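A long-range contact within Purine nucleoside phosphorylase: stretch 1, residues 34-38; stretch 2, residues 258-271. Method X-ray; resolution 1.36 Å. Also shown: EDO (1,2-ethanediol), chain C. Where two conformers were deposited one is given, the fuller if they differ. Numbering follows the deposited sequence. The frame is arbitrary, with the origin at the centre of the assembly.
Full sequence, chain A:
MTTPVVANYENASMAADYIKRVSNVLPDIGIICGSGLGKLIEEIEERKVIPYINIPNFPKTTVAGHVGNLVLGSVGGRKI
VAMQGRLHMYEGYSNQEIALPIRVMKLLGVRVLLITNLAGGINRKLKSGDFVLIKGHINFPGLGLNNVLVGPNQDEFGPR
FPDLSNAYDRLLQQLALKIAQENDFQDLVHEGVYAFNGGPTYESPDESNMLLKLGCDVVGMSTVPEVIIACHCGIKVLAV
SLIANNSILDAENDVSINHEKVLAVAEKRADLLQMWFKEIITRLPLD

Stretch 1 34-38: GSGLG
Stretch 2 258-271: NHEKVLAVAEKRAD

What shapes do the two backbones take? Gly34 to Leu37 form a type II beta turn, closed by Leu37 N to Gly34 O at 2.9 Å, with Ser35 at phi/psi -62/132 and Gly36 at 76/1. Residues 259-271 are helical, with phi/psi near -65/-40 except at Arg269 (-108/-1). Register is set by CA-CA distances of 5.5 Å for Gly36-Ala266 and 5.4 Å for Leu37-Ala270, so the turn follows one face of the helix in the same sense of sequence.

Why can the turn come so close? Gly36 has no side chain: an ideal CB would lie 3.0 Å from Ala266 CB, a clash, and its positive phi also favours glycine. Ala266, itself small, points toward the turn, its CB 3.6 Å from Ser35 O and 4.2 Å from Gly36 CA. Ala270 CB lies 3.8 Å from Gly36 O.

How do the longer side chains fit? Leu37 (chi1 -52°, m; chi2 178°, t) leaves its backbone sideways, but with chi1 m and chi2 t, CD1 is the branch trans to CA, and the other branch, CD2, reaches the helix, 3.8 Å from Ala266 CB and 4.5 Å from Ala270 CB, an apolar contact. Leu263 (m, t) likewise starts sideways and brings CD2 to 4.0 Å from Ser35 OG. Ser35, chi1 49° (p), points toward the helix; its OG lies near the plane of the His259 ring, 4.2 Å from CE1, with His259 at chi1 -170° (t), chi2 60°.

What polar links exist? No direct hydrogen bond crosses; a water donates to Gly36 O (2.7 Å) and to Glu267 OE1 (2.5 Å). Glu267 (t, p, chi3 44°) starts away, but its end comes nearer the turn. At the helix start, Asn258 (chi1 172°, t; chi2 -90°) caps: its OD1 accepts from Lys261 N at 3.0 Å and, weakly, from Glu260 N at 2.8 Å.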

# COMPACT_ATOMS: atom_id res chain seq x y z
N GLY A 34 13.98 -4.36 -19.76
CA GLY A 34 14.32 -4.92 -18.47
C GLY A 34 15.82 -5.07 -18.29
O GLY A 34 16.61 -4.94 -19.23
N SER A 35 16.22 -5.34 -17.05
CA SER A 35 17.64 -5.46 -16.73
C SER A 35 18.25 -6.62 -17.51
O SER A 35 17.70 -7.72 -17.54
CB SER A 35 17.81 -5.68 -15.23
OG SER A 35 16.96 -6.72 -14.78
N GLY A 36 19.40 -6.36 -18.14
CA GLY A 36 20.04 -7.34 -18.98
C GLY A 36 19.39 -7.54 -20.33
O GLY A 36 19.87 -8.37 -21.11
N LEU A 37 18.32 -6.81 -20.63
CA LEU A 37 17.57 -6.95 -21.87
C LEU A 37 17.65 -5.69 -22.72
O LEU A 37 16.75 -5.40 -23.51
CB LEU A 37 16.10 -7.29 -21.58
CG LEU A 37 15.88 -8.47 -20.65
CD1 LEU A 37 14.38 -8.66 -20.42
CD2 LEU A 37 16.50 -9.72 -21.24
N GLY A 38 18.72 -4.92 -22.57
CA GLY A 38 18.81 -3.63 -23.21
C GLY A 38 19.65 -3.58 -24.46
O GLY A 38 19.89 -2.49 -24.98
N ASN A 258 17.51 -14.92 -6.59
CA ASN A 258 18.77 -14.20 -6.54
C ASN A 258 18.96 -13.37 -7.81
O ASN A 258 18.71 -13.86 -8.91
CB ASN A 258 19.89 -15.24 -6.35
CG ASN A 258 21.26 -14.65 -6.46
OD1 ASN A 258 21.83 -14.59 -7.55
ND2 ASN A 258 21.82 -14.23 -5.33
N HIS A 259 19.40 -12.12 -7.65
CA HIS A 259 19.52 -11.24 -8.81
C HIS A 259 20.56 -11.74 -9.81
O HIS A 259 20.42 -11.54 -11.02
CB HIS A 259 19.82 -9.78 -8.38
CG HIS A 259 19.72 -8.79 -9.50
ND1 HIS A 259 18.55 -8.60 -10.21
CD2 HIS A 259 20.63 -7.96 -10.04
CE1 HIS A 259 18.76 -7.68 -11.14
NE2 HIS A 259 20.01 -7.27 -11.06
N GLU A 260 21.63 -12.39 -9.32
CA GLU A 260 22.62 -12.96 -10.24
C GLU A 260 22.00 -14.08 -11.08
O GLU A 260 22.27 -14.19 -12.28
CB GLU A 260 23.85 -13.46 -9.48
CG GLU A 260 24.64 -12.39 -8.73
CD GLU A 260 24.07 -12.11 -7.35
OE1 GLU A 260 23.25 -11.18 -7.22
OE2 GLU A 260 24.45 -12.82 -6.39
N LYS A 261 21.17 -14.92 -10.46
CA LYS A 261 20.48 -15.95 -11.22
C LYS A 261 19.49 -15.33 -12.19
O LYS A 261 19.35 -15.79 -13.34
CB LYS A 261 19.77 -16.94 -10.28
CG LYS A 261 20.74 -17.80 -9.50
CD LYS A 261 20.09 -19.05 -8.93
CE LYS A 261 19.27 -18.75 -7.69
NZ LYS A 261 18.69 -19.99 -7.10
N VAL A 262 18.81 -14.26 -11.76
CA VAL A 262 17.89 -13.56 -12.65
C VAL A 262 18.63 -13.04 -13.88
O VAL A 262 18.20 -13.25 -15.01
CB VAL A 262 17.19 -12.42 -11.89
CG1 VAL A 262 16.41 -11.51 -12.86
CG2 VAL A 262 16.25 -12.99 -10.83
N LEU A 263 19.76 -12.37 -13.66
CA LEU A 263 20.51 -11.79 -14.77
C LEU A 263 21.06 -12.86 -15.70
O LEU A 263 21.23 -12.61 -16.90
CB LEU A 263 21.64 -10.90 -14.25
CG LEU A 263 21.20 -9.57 -13.63
CD1 LEU A 263 22.41 -8.79 -13.15
CD2 LEU A 263 20.39 -8.76 -14.65
N ALA A 264 21.36 -14.06 -15.17
CA ALA A 264 21.83 -15.14 -16.04
C ALA A 264 20.73 -15.62 -16.97
O ALA A 264 21.00 -15.99 -18.12
CB ALA A 264 22.38 -16.29 -15.19
N VAL A 265 19.48 -15.63 -16.49
CA VAL A 265 18.36 -15.95 -17.38
C VAL A 265 18.21 -14.87 -18.45
O VAL A 265 17.99 -15.16 -19.63
CB VAL A 265 17.07 -16.19 -16.59
CG1 VAL A 265 15.91 -16.48 -17.54
CG2 VAL A 265 17.26 -17.35 -15.63
N ALA A 266 18.31 -13.59 -18.05
CA ALA A 266 18.27 -12.50 -19.02
C ALA A 266 19.33 -12.69 -20.10
O ALA A 266 19.05 -12.55 -21.30
CB ALA A 266 18.45 -11.16 -18.31
N GLU A 267 20.55 -13.04 -19.70
CA GLU A 267 21.61 -13.24 -20.69
C GLU A 267 21.29 -14.40 -21.62
O GLU A 267 21.60 -14.35 -22.82
CB GLU A 267 22.95 -13.45 -19.97
CG GLU A 267 24.16 -13.49 -20.88
CD GLU A 267 24.15 -12.40 -21.93
OE1 GLU A 267 23.84 -11.23 -21.60
OE2 GLU A 267 24.47 -12.71 -23.10
N LYS A 268 20.65 -15.45 -21.10
CA LYS A 268 20.32 -16.62 -21.91
C LYS A 268 19.28 -16.30 -22.98
O LYS A 268 19.31 -16.92 -24.06
CB LYS A 268 19.81 -17.74 -21.00
CG LYS A 268 19.34 -18.98 -21.73
CD LYS A 268 18.78 -19.99 -20.74
CE LYS A 268 18.08 -21.13 -21.46
NZ LYS A 268 17.59 -22.14 -20.48
N ARG A 269 18.36 -15.38 -22.71
CA ARG A 269 17.28 -15.06 -23.63
C ARG A 269 17.43 -13.71 -24.31
O ARG A 269 16.59 -13.35 -25.13
CB ARG A 269 15.93 -15.09 -22.89
CG ARG A 269 15.48 -16.47 -22.47
CD ARG A 269 15.08 -17.32 -23.66
NE ARG A 269 14.42 -18.55 -23.23
CZ ARG A 269 14.81 -19.77 -23.58
NH1 ARG A 269 15.83 -19.93 -24.42
NH2 ARG A 269 14.15 -20.82 -23.12
N ALA A 270 18.49 -12.96 -23.99
CA ALA A 270 18.61 -11.58 -24.46
C ALA A 270 18.60 -11.48 -25.99
O ALA A 270 17.94 -10.60 -26.55
CB ALA A 270 19.89 -10.95 -23.91
N ASP A 271 19.33 -12.37 -26.66
CA ASP A 271 19.44 -12.25 -28.11
C ASP A 271 18.14 -12.61 -28.81
O ASP A 271 17.75 -11.97 -29.79
CB ASP A 271 20.62 -13.08 -28.61
CG ASP A 271 21.94 -12.54 -28.14
OD1 ASP A 271 22.40 -11.54 -28.72
OD2 ASP A 271 22.51 -13.11 -27.19
C1 EDO C . 11.74 -5.51 -13.75
O1 EDO C . 11.58 -4.92 -12.46
C2 EDO C . 12.90 -4.89 -14.50
O2 EDO C . 13.48 -5.89 -15.33
O HOH W 1 22.06 -9.83 -20.49